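Long-range contacts in endo-beta-1,4-mannanase (Alicyclobacillus acidocaldarius, PDB 4CD7), which probably hydrolyses internal beta-1,4-mannosidic linkages of mannan, acting from a TIM-barrel catalytic domain of glycoside hydrolase family 113: residues Thr102-Ile107 with Val148-Thr153; Glu56-Pro61 with Cys98-Trp103. All coordinates share one frame; numbering follows the deposited sequence.

In the fold
The chain forms an eight-stranded parallel TIM barrel, and both contacts lie among the loops that follow its strands. From the N terminus, strand 46-55 runs into the loop holding Glu56-Pro61. Contact 2 closes the excursion through helix 73-85 and strand 89-98 by joining this loop to Cys98-Trp103. The same second loop continues through Thr102-Ile107, and contact 1 then closes the next excursion, through helix 120-140, on the end of strand 145-150. The two contacts neither nest nor cross but follow one another, sharing Thr102 and Trp103, so three consecutive beta-alpha loops are tied side by side, from the outer surface inward to the bound mannose.

Contact 1: residues Thr102-Ile107 with Val148-Thr153; sequences TWRGEI and VGCEMT. With BMA (beta-D-mannopyranose), chain C; IFM (5-hydroxymethyl-3,4-dihydroxypiperidine), chain E.
The indole of Trp103 lies between the backbone of the following turn and a mannose: Gly105 N sits 3.4 Å above one face, toward the rim, while BMA C1 lies over the centre of the opposite face. Glu106 OE2 lies in the ring plane at its edge. NE1 donates to Glu151 OE1 (3.0 Å), which is met on its anti lone pair; the oxygen is tilted 20° out of the ring plane. A flat aromatic ring with one N-H suits this place, its face for the sugar and its edge for the carboxylate. CG anti to the backbone N (chi1 174°) swings the ring there. With an alanine here the mannose would probably lose its platform, and Glu151 OE1 its indole donor. That oxygen also accepts from BMA O4 (2.6 Å), whereas Glu151 OE2 accepts from IFM N (2.7 Å). Glu151, just past strand 145-150, and Glu231 of strand 227-232 both bond the piperidine, consistent with the catalytic glutamate pair of TIM-barrel glycosidases.

Arg104 bends at chi3, its NH2 reaching IFM O3 (3.2 Å) while Val96 O and Asn97 OD1 hold the guanidinium. Its CG rests on Met152 SD (3.6 Å), and the thioether ends against Ile107 CD1. At Gly105 a side chain would collide with Glu151 O and the indole.

The contact joins the loop after strand 89-98 to strand 145-150, beside Asn182 of strand 176-182 and Trp123 of helix 120-140.

Contact 2: residues Glu56-Pro61 with Cys98-Trp103; sequences EHPGDP and CRDGTW. With BMA (beta-D-mannopyranose), chain C.
Arg99 grips the Glu56 carboxylate side-on with two nitrogens, forming a bidentate salt bridge. Its NE donates to OE1 of Glu56 at 2.9 Å, nearly straight (162°), and its NH2 donates to OE2 of Glu56 at 3.1 Å. Both oxygens are met on their syn sides and lie close to the guanidinium plane; the two flat groups are only 22° apart, which lets both bonds form together. The two side chains lie side by side, pointing the same way: Glu56 folds at chi2 (-61°), bringing its end back to Arg99 although its CB points away. A long arginine suits this exposed place, since its head can reach a glutamate at the neighbouring loop's start.

Asp100 works inside its own loop. Its OD1 accepts from Thr102 N (3.0 Å) and from Thr102 OG1 (3.0 Å), both arriving from the same face of the carboxylate; the first bond makes an Asx turn. Asp100 also lies within the type I beta turn from Cys98 to Gly101, whose last residue has a positive phi that glycine adopts readily.

Pro58 supplies the apolar centre. Its CB meets Thr102 CG2 at 3.8 Å, while Cys98 SG sits against Pro58 CA at 3.7 Å. Near the ring's other end, CD approaches Asp100 OD2 (3.5 Å). The compact proline ring thus packs against both the methyl and the thiol, and it occupies the second position of the His57-Asp60 type I turn, where proline's restricted phi fits.

This is packing between neighbouring beta-alpha loops at the C-terminal ends of parallel strands 46-55 and 89-98, and Trp103, following Thr102, carries the second loop on to the bound mannose. Backbone bonds of Arg99 with Met55 and of Pro58 with Arg108 continue the link, and Pro61 O reaches Ser126 on helix 120-140.

Contact 1: residues Thr102-Ile107 with Val148-Thr153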
ATOM      1  N   THR A 102      -8.435   1.193  15.908  1.00 15.18           N
ATOM      2  CA  THR A 102      -7.708  -0.090  16.022  1.00 14.68           C
ATOM      3  C   THR A 102      -7.126  -0.479  14.655  1.00 13.43           C
ATOM      4  O   THR A 102      -7.825  -0.443  13.623  1.00 14.07           O
ATOM      5  CB  THR A 102      -8.613  -1.240  16.520  1.00 15.37           C
ATOM      6  OG1 THR A 102      -9.143  -0.933  17.808  1.00 21.93           O
ATOM      7  CG2 THR A 102      -7.831  -2.566  16.609  1.00 17.50           C
ATOM      8  N   TRP A 103      -5.866  -0.885  14.659  1.00 11.87           N
ATOM      9  CA  TRP A 103      -5.180  -1.328  13.465  1.00 11.69           C
ATOM     10  C   TRP A 103      -5.839  -2.584  12.894  1.00 11.15           C
ATOM     11  O   TRP A 103      -6.228  -3.489  13.640  1.00 11.40           O
ATOM     12  CB  TRP A 103      -3.722  -1.618  13.823  1.00 11.15           C
ATOM     13  CG  TRP A 103      -2.881  -2.216  12.743  1.00 11.39           C
ATOM     14  CD1 TRP A 103      -2.806  -1.827  11.424  1.00 12.78           C
ATOM     15  CD2 TRP A 103      -1.936  -3.264  12.900  1.00 10.69           C
ATOM     16  NE1 TRP A 103      -1.891  -2.599  10.759  1.00 12.23           N
ATOM     17  CE2 TRP A 103      -1.329  -3.474  11.654  1.00 11.24           C
ATOM     18  CE3 TRP A 103      -1.533  -4.045  13.992  1.00 12.72           C
ATOM     19  CZ2 TRP A 103      -0.371  -4.440  11.462  1.00 10.79           C
ATOM     20  CZ3 TRP A 103      -0.582  -4.990  13.796  1.00 14.42           C
ATOM     21  CH2 TRP A 103      -0.021  -5.193  12.532  1.00 13.74           C
ATOM     22  N   ARG A 104      -5.958  -2.633  11.573  1.00 10.78           N
ATOM     23  CA  ARG A 104      -6.587  -3.752  10.880  1.00 10.05           C
ATOM     24  C   ARG A 104      -5.850  -5.071  11.042  1.00 10.06           C
ATOM     25  O   ARG A 104      -6.436  -6.126  10.865  1.00 11.25           O
ATOM     26  CB  ARG A 104      -6.737  -3.449   9.390  1.00  9.53           C
ATOM     27  CG  ARG A 104      -5.442  -3.420   8.589  1.00 10.08           C
ATOM     28  CD  ARG A 104      -5.697  -2.873   7.198  1.00 11.07           C
ATOM     29  NE  ARG A 104      -5.778  -1.408   7.157  1.00 11.25           N
ATOM     30  CZ  ARG A 104      -4.795  -0.616   6.767  1.00 13.57           C
ATOM     31  NH1 ARG A 104      -3.636  -1.141   6.388  1.00 18.99           N
ATOM     32  NH2 ARG A 104      -4.961   0.708   6.759  1.00 13.02           N
ATOM     33  N   GLY A 105      -4.583  -4.994  11.434  1.00 10.70           N
ATOM     34  CA  GLY A 105      -3.790  -6.181  11.741  1.00 10.11           C
ATOM     35  C   GLY A 105      -4.141  -6.880  13.041  1.00 11.01           C
ATOM     36  O   GLY A 105      -3.565  -7.962  13.349  1.00 11.34           O
ATOM     37  N   GLU A 106      -5.054  -6.270  13.794  1.00 10.26           N
ATOM     38  CA  GLU A 106      -5.563  -6.794  15.062  1.00 12.01           C
ATOM     39  C   GLU A 106      -7.066  -7.103  15.060  1.00 10.98           C
ATOM     40  O   GLU A 106      -7.641  -7.321  16.113  1.00 13.18           O
ATOM     41  CB  GLU A 106      -5.216  -5.827  16.206  1.00 13.61           C
ATOM     42  CG  GLU A 106      -3.721  -5.664  16.418  1.00 15.35           C
ATOM     43  CD  GLU A 106      -3.351  -4.552  17.365  1.00 21.38           C
ATOM     44  OE1 GLU A 106      -4.233  -3.813  17.854  1.00 31.14           O
ATOM     45  OE2 GLU A 106      -2.144  -4.433  17.638  1.00 36.50           O
ATOM     46  N   ILE A 107      -7.715  -7.188  13.897  1.00 10.74           N
ATOM     47  CA  ILE A 107      -9.119  -7.651  13.900  1.00 10.70           C
ATOM     48  C   ILE A 107      -9.226  -9.087  14.438  1.00 11.87           C
ATOM     49  O   ILE A 107      -8.305  -9.899  14.288  1.00 13.22           O
ATOM     50  CB  ILE A 107      -9.815  -7.521  12.537  1.00 14.82           C
ATOM     51  CG1 ILE A 107      -9.221  -8.448  11.514  1.00 19.68           C
ATOM     52  CG2 ILE A 107      -9.830  -6.065  12.082  1.00 14.91           C
ATOM     53  CD1 ILE A 107     -10.052  -8.527  10.256  1.00 22.60           C
ATOM     54  N   VAL A 148      -4.890  -7.327  -2.830  1.00  8.88           N
ATOM     55  CA  VAL A 148      -6.011  -8.042  -2.223  1.00 10.01           C
ATOM     56  C   VAL A 148      -6.059  -7.915  -0.697  1.00 10.84           C
ATOM     57  O   VAL A 148      -7.062  -8.267  -0.061  1.00 11.48           O
ATOM     58  CB  VAL A 148      -6.056  -9.525  -2.696  1.00 11.01           C
ATOM     59  CG1 VAL A 148      -4.882 -10.316  -2.129  1.00 11.53           C
ATOM     60  CG2 VAL A 148      -7.395 -10.173  -2.340  1.00 12.87           C
ATOM     61  N   GLY A 149      -5.000  -7.388  -0.096  1.00 10.73           N
ATOM     62  CA  GLY A 149      -5.056  -7.098   1.311  1.00  9.06           C
ATOM     63  C   GLY A 149      -3.816  -6.409   1.786  1.00  8.67           C
ATOM     64  O   GLY A 149      -2.815  -6.375   1.072  1.00  9.57           O
ATOM     65  N   CYS A 150      -3.899  -5.854   2.997  1.00  8.97           N
ATOM     66  CA  CYS A 150      -2.844  -5.023   3.554  1.00  9.63           C
ATOM     67  C   CYS A 150      -2.721  -5.200   5.071  1.00  8.64           C
ATOM     68  O   CYS A 150      -3.610  -4.801   5.820  1.00  8.59           O
ATOM     69  CB  CYS A 150      -3.139  -3.547   3.228  1.00 11.56           C
ATOM     70  SG  CYS A 150      -1.913  -2.386   3.850  1.00 14.26           S
ATOM     71  N   GLU A 151      -1.595  -5.792   5.504  1.00  7.67           N
ATOM     72  CA  GLU A 151      -1.212  -5.871   6.907  1.00  8.60           C
ATOM     73  C   GLU A 151      -2.200  -6.643   7.781  1.00  9.08           C
ATOM     74  O   GLU A 151      -2.364  -6.318   8.966  1.00  9.73           O
ATOM     75  CB  GLU A 151      -0.981  -4.469   7.484  1.00  9.43           C
ATOM     76  CG  GLU A 151       0.150  -3.677   6.827  1.00 10.61           C
ATOM     77  CD  GLU A 151       0.251  -2.234   7.326  1.00 11.67           C
ATOM     78  OE1 GLU A 151      -0.454  -1.824   8.293  1.00 11.52           O
ATOM     79  OE2 GLU A 151       1.022  -1.477   6.704  1.00 11.88           O
ATOM     80  N   MET A 152      -2.828  -7.690   7.234  1.00  8.08           N
ATOM     81  CA  MET A 152      -3.909  -8.379   7.943  1.00  8.89           C
ATOM     82  C   MET A 152      -3.337  -9.508   8.793  1.00  9.97           C
ATOM     83  O   MET A 152      -3.685 -10.690   8.632  1.00  8.49           O
ATOM     84  CB  MET A 152      -4.974  -8.890   6.974  1.00  8.89           C
ATOM     85  CG  MET A 152      -5.557  -7.823   6.045  1.00 11.58           C
ATOM     86  SD  MET A 152      -6.383  -6.468   6.900  1.00 12.16           S
ATOM     87  CE  MET A 152      -7.876  -7.244   7.486  1.00 12.35           C
ATOM     88  N   THR A 153      -2.448  -9.152   9.720  1.00  9.81           N
ATOM     89  CA  THR A 153      -1.715 -10.188  10.449  1.00 10.16           C
ATOM     90  C   THR A 153      -2.596 -11.220  11.177  1.00  9.52           C
ATOM     91  O   THR A 153      -2.357 -12.400  11.064  1.00 10.26           O
ATOM     92  CB  THR A 153      -0.704  -9.542  11.399  1.00  9.66           C
ATOM     93  OG1 THR A 153       0.260  -8.836  10.614  1.00  9.95           O
ATOM     94  CG2 THR A 153       0.009 -10.613  12.288  1.00  8.63           C
TER
HETATM   95  C1  BMA C   2       1.463  -0.940  13.100  1.00 26.02           C
HETATM   96  C2  BMA C   2       0.508   0.240  13.291  1.00 28.86           C
HETATM   97  C3  BMA C   2      -0.297   0.451  12.017  1.00 28.32           C
HETATM   98  C4  BMA C   2       0.603   0.487  10.785  1.00 26.49           C
HETATM   99  C5  BMA C   2       1.583  -0.677  10.743  1.00 24.91           C
HETATM  100  C6  BMA C   2       2.570  -0.523   9.599  1.00 21.99           C
HETATM  101  O2  BMA C   2       1.213   1.443  13.619  1.00 31.60           O
HETATM  102  O3  BMA C   2      -1.090   1.645  12.050  1.00 29.39           O
HETATM  103  O4  BMA C   2      -0.242   0.381   9.638  1.00 26.10           O
HETATM  104  O5  BMA C   2       2.306  -0.741  11.962  1.00 24.85           O
HETATM  105  O6  BMA C   2       3.606  -1.500   9.718  1.00 22.68           O
HETATM  106  O4  IFM E 500      -0.810   5.048   7.403  1.00 22.47           O
HETATM  107  C4  IFM E 500      -0.508   3.687   7.694  1.00 24.23           C
HETATM  108  C3  IFM E 500      -1.440   2.753   6.921  1.00 22.89           C
HETATM  109  O3  IFM E 500      -2.729   2.825   7.545  1.00 22.05           O
HETATM  110  C2  IFM E 500      -0.976   1.288   6.886  1.00 21.05           C
HETATM  111  N   IFM E 500       0.468   1.111   6.933  1.00 15.89           N
HETATM  112  C1  IFM E 500       1.333   2.041   7.619  1.00 19.42           C
HETATM  113  C5  IFM E 500       0.951   3.480   7.351  1.00 20.61           C
HETATM  114  C6  IFM E 500       1.852   4.410   8.152  1.00 20.80           C
HETATM  115  O6  IFM E 500       1.738   4.217   9.558  1.00 23.28           O

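Contact 2: residues Glu56-Pro61 with Cys98-Trp103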
ATOM      1  N   GLU A  56     -16.837  -0.778  12.332  1.00 14.60           N
ATOM      2  CA  GLU A  56     -17.114   0.057  13.501  1.00 16.89           C
ATOM      3  C   GLU A  56     -16.116  -0.293  14.594  1.00 18.01           C
ATOM      4  O   GLU A  56     -15.595   0.594  15.283  1.00 21.44           O
ATOM      5  CB  GLU A  56     -18.563  -0.116  13.991  1.00 19.40           C
ATOM      6  CG  GLU A  56     -19.605   0.380  13.007  1.00 23.48           C
ATOM      7  CD  GLU A  56     -19.465   1.871  12.721  1.00 25.45           C
ATOM      8  OE1 GLU A  56     -19.047   2.620  13.629  1.00 31.88           O
ATOM      9  OE2 GLU A  56     -19.755   2.295  11.586  1.00 36.97           O
ATOM     10  N   HIS A  57     -15.828  -1.586  14.707  1.00 16.60           N
ATOM     11  CA  HIS A  57     -14.989  -2.120  15.759  1.00 16.63           C
ATOM     12  C   HIS A  57     -14.206  -3.299  15.189  1.00 15.46           C
ATOM     13  O   HIS A  57     -14.613  -3.900  14.189  1.00 17.55           O
ATOM     14  CB  HIS A  57     -15.823  -2.621  16.957  1.00 19.14           C
ATOM     15  CG  HIS A  57     -16.771  -1.606  17.523  1.00 27.35           C
ATOM     16  ND1 HIS A  57     -16.346  -0.487  18.211  1.00 29.80           N
ATOM     17  CD2 HIS A  57     -18.124  -1.546  17.510  1.00 28.29           C
ATOM     18  CE1 HIS A  57     -17.395   0.221  18.589  1.00 34.84           C
ATOM     19  NE2 HIS A  57     -18.486  -0.401  18.179  1.00 32.90           N
ATOM     20  N   PRO A  58     -13.068  -3.634  15.822  1.00 14.97           N
ATOM     21  CA  PRO A  58     -12.250  -4.709  15.278  1.00 12.80           C
ATOM     22  C   PRO A  58     -12.904  -6.113  15.336  1.00 13.86           C
ATOM     23  O   PRO A  58     -12.414  -7.047  14.677  1.00 14.06           O
ATOM     24  CB  PRO A  58     -10.958  -4.612  16.110  1.00 15.53           C
ATOM     25  CG  PRO A  58     -11.384  -3.981  17.392  1.00 15.83           C
ATOM     26  CD  PRO A  58     -12.412  -2.970  16.964  1.00 15.19           C
ATOM     27  N   GLY A  59     -14.001  -6.235  16.090  1.00 15.86           N
ATOM     28  CA  GLY A  59     -14.790  -7.474  16.205  1.00 13.32           C
ATOM     29  C   GLY A  59     -16.128  -7.496  15.458  1.00 15.56           C
ATOM     30  O   GLY A  59     -16.950  -8.385  15.685  1.00 16.35           O
ATOM     31  N   ASP A  60     -16.306  -6.536  14.544  1.00 17.45           N
ATOM     32  CA  ASP A  60     -17.522  -6.422  13.746  0.50 17.84           C
ATOM     33  C   ASP A  60     -17.343  -7.021  12.328  1.00 17.31           C
ATOM     34  O   ASP A  60     -16.468  -6.611  11.596  1.00 16.44           O
ATOM     35  CB  ASP A  60     -17.905  -4.949  13.676  0.50 20.14           C
ATOM     36  CG  ASP A  60     -19.345  -4.749  13.345  0.50 21.91           C
ATOM     37  OD1 ASP A  60     -19.880  -5.547  12.555  0.50 18.17           O
ATOM     38  OD2 ASP A  60     -19.940  -3.787  13.870  0.50 25.12           O
ATOM     39  N   PRO A  61     -18.201  -7.986  11.939  1.00 15.93           N
ATOM     40  CA  PRO A  61     -18.001  -8.585  10.615  1.00 17.10           C
ATOM     41  C   PRO A  61     -18.451  -7.731   9.416  1.00 14.73           C
ATOM     42  O   PRO A  61     -18.134  -8.066   8.273  1.00 16.53           O
ATOM     43  CB  PRO A  61     -18.815  -9.879  10.682  1.00 17.18           C
ATOM     44  CG  PRO A  61     -19.755  -9.739  11.823  1.00 19.06           C
ATOM     45  CD  PRO A  61     -19.280  -8.646  12.706  1.00 17.52           C
ATOM     46  N   CYS A  98     -10.753   0.576  11.113  1.00 11.56           N
ATOM     47  CA  CYS A  98     -11.747   0.558  12.171  1.00 11.84           C
ATOM     48  C   CYS A  98     -12.012   1.975  12.638  1.00 14.51           C
ATOM     49  O   CYS A  98     -11.074   2.749  12.840  1.00 15.90           O
ATOM     50  CB  CYS A  98     -11.238  -0.249  13.365  1.00 12.46           C
ATOM     51  SG  CYS A  98     -11.078  -2.007  13.037  1.00 16.19           S
ATOM     52  N   ARG A  99     -13.281   2.307  12.851  1.00 14.44           N
ATOM     53  CA  ARG A  99     -13.639   3.662  13.243  1.00 16.85           C
ATOM     54  C   ARG A  99     -13.005   4.076  14.580  1.00 16.39           C
ATOM     55  O   ARG A  99     -12.688   5.237  14.779  1.00 17.76           O
ATOM     56  CB  ARG A  99     -15.158   3.853  13.295  1.00 19.64           C
ATOM     57  CG  ARG A  99     -15.536   5.330  13.450  1.00 23.50           C
ATOM     58  CD  ARG A  99     -17.024   5.541  13.696  1.00 29.82           C
ATOM     59  NE  ARG A  99     -17.863   5.014  12.627  1.00 29.43           N
ATOM     60  CZ  ARG A  99     -18.061   5.621  11.458  1.00 37.71           C
ATOM     61  NH1 ARG A  99     -17.470   6.779  11.167  1.00 42.96           N
ATOM     62  NH2 ARG A  99     -18.852   5.054  10.565  1.00 47.12           N
ATOM     63  N   ASP A 100     -12.825   3.119  15.485  1.00 18.50           N
ATOM     64  CA  ASP A 100     -12.221   3.404  16.789  1.00 21.36           C
ATOM     65  C   ASP A 100     -10.696   3.552  16.748  1.00 18.76           C
ATOM     66  O   ASP A 100     -10.076   3.811  17.776  1.00 22.42           O
ATOM     67  CB  ASP A 100     -12.643   2.354  17.820  1.00 24.55           C
ATOM     68  CG  ASP A 100     -11.978   1.001  17.622  1.00 24.49           C
ATOM     69  OD1 ASP A 100     -11.298   0.760  16.598  1.00 19.48           O
ATOM     70  OD2 ASP A 100     -12.139   0.162  18.529  1.00 30.19           O
ATOM     71  N   GLY A 101     -10.094   3.364  15.570  1.00 16.93           N
ATOM     72  CA  GLY A 101      -8.660   3.562  15.409  1.00 18.80           C
ATOM     73  C   GLY A 101      -7.816   2.309  15.552  1.00 17.24           C
ATOM     74  O   GLY A 101      -6.624   2.355  15.315  1.00 20.05           O
ATOM     75  N   THR A 102      -8.435   1.193  15.908  1.00 15.18           N
ATOM     76  CA  THR A 102      -7.708  -0.090  16.022  1.00 14.68           C
ATOM     77  C   THR A 102      -7.126  -0.479  14.655  1.00 13.43           C
ATOM     78  O   THR A 102      -7.825  -0.443  13.623  1.00 14.07           O
ATOM     79  CB  THR A 102      -8.613  -1.240  16.520  1.00 15.37           C
ATOM     80  OG1 THR A 102      -9.143  -0.933  17.808  1.00 21.93           O
ATOM     81  CG2 THR A 102      -7.831  -2.566  16.609  1.00 17.50           C
ATOM     82  N   TRP A 103      -5.866  -0.885  14.659  1.00 11.87           N
ATOM     83  CA  TRP A 103      -5.180  -1.328  13.465  1.00 11.69           C
ATOM     84  C   TRP A 103      -5.839  -2.584  12.894  1.00 11.15           C
ATOM     85  O   TRP A 103      -6.228  -3.489  13.640  1.00 11.40           O
ATOM     86  CB  TRP A 103      -3.722  -1.618  13.823  1.00 11.15           C
ATOM     87  CG  TRP A 103      -2.881  -2.216  12.743  1.00 11.39           C
ATOM     88  CD1 TRP A 103      -2.806  -1.827  11.424  1.00 12.78           C
ATOM     89  CD2 TRP A 103      -1.936  -3.264  12.900  1.00 10.69           C
ATOM     90  NE1 TRP A 103      -1.891  -2.599  10.759  1.00 12.23           N
ATOM     91  CE2 TRP A 103      -1.329  -3.474  11.654  1.00 11.24           C
ATOM     92  CE3 TRP A 103      -1.533  -4.045  13.992  1.00 12.72           C
ATOM     93  CZ2 TRP A 103      -0.371  -4.440  11.462  1.00 10.79           C
ATOM     94  CZ3 TRP A 103      -0.582  -4.990  13.796  1.00 14.42           C
ATOM     95  CH2 TRP A 103      -0.021  -5.193  12.532  1.00 13.74           C
TER
HETATM   96  C1  BMA C   2       1.463  -0.940  13.100  1.00 26.02           C
HETATM   97  C2  BMA C   2       0.508   0.240  13.291  1.00 28.86           C
HETATM   98  C3  BMA C   2      -0.297   0.451  12.017  1.00 28.32           C
HETATM   99  C4  BMA C   2       0.603   0.487  10.785  1.00 26.49           C
HETATM  100  C5  BMA C   2       1.583  -0.677  10.743  1.00 24.91           C
HETATM  101  C6  BMA C   2       2.570  -0.523   9.599  1.00 21.99           C
HETATM  102  O2  BMA C   2       1.213   1.443  13.619  1.00 31.60           O
HETATM  103  O3  BMA C   2      -1.090   1.645  12.050  1.00 29.39           O
HETATM  104  O4  BMA C   2      -0.242   0.381   9.638  1.00 26.10           O
HETATM  105  O5  BMA C   2       2.306  -0.741  11.962  1.00 24.85           O
HETATM  106  O6  BMA C   2       3.606  -1.500   9.718  1.00 22.68           O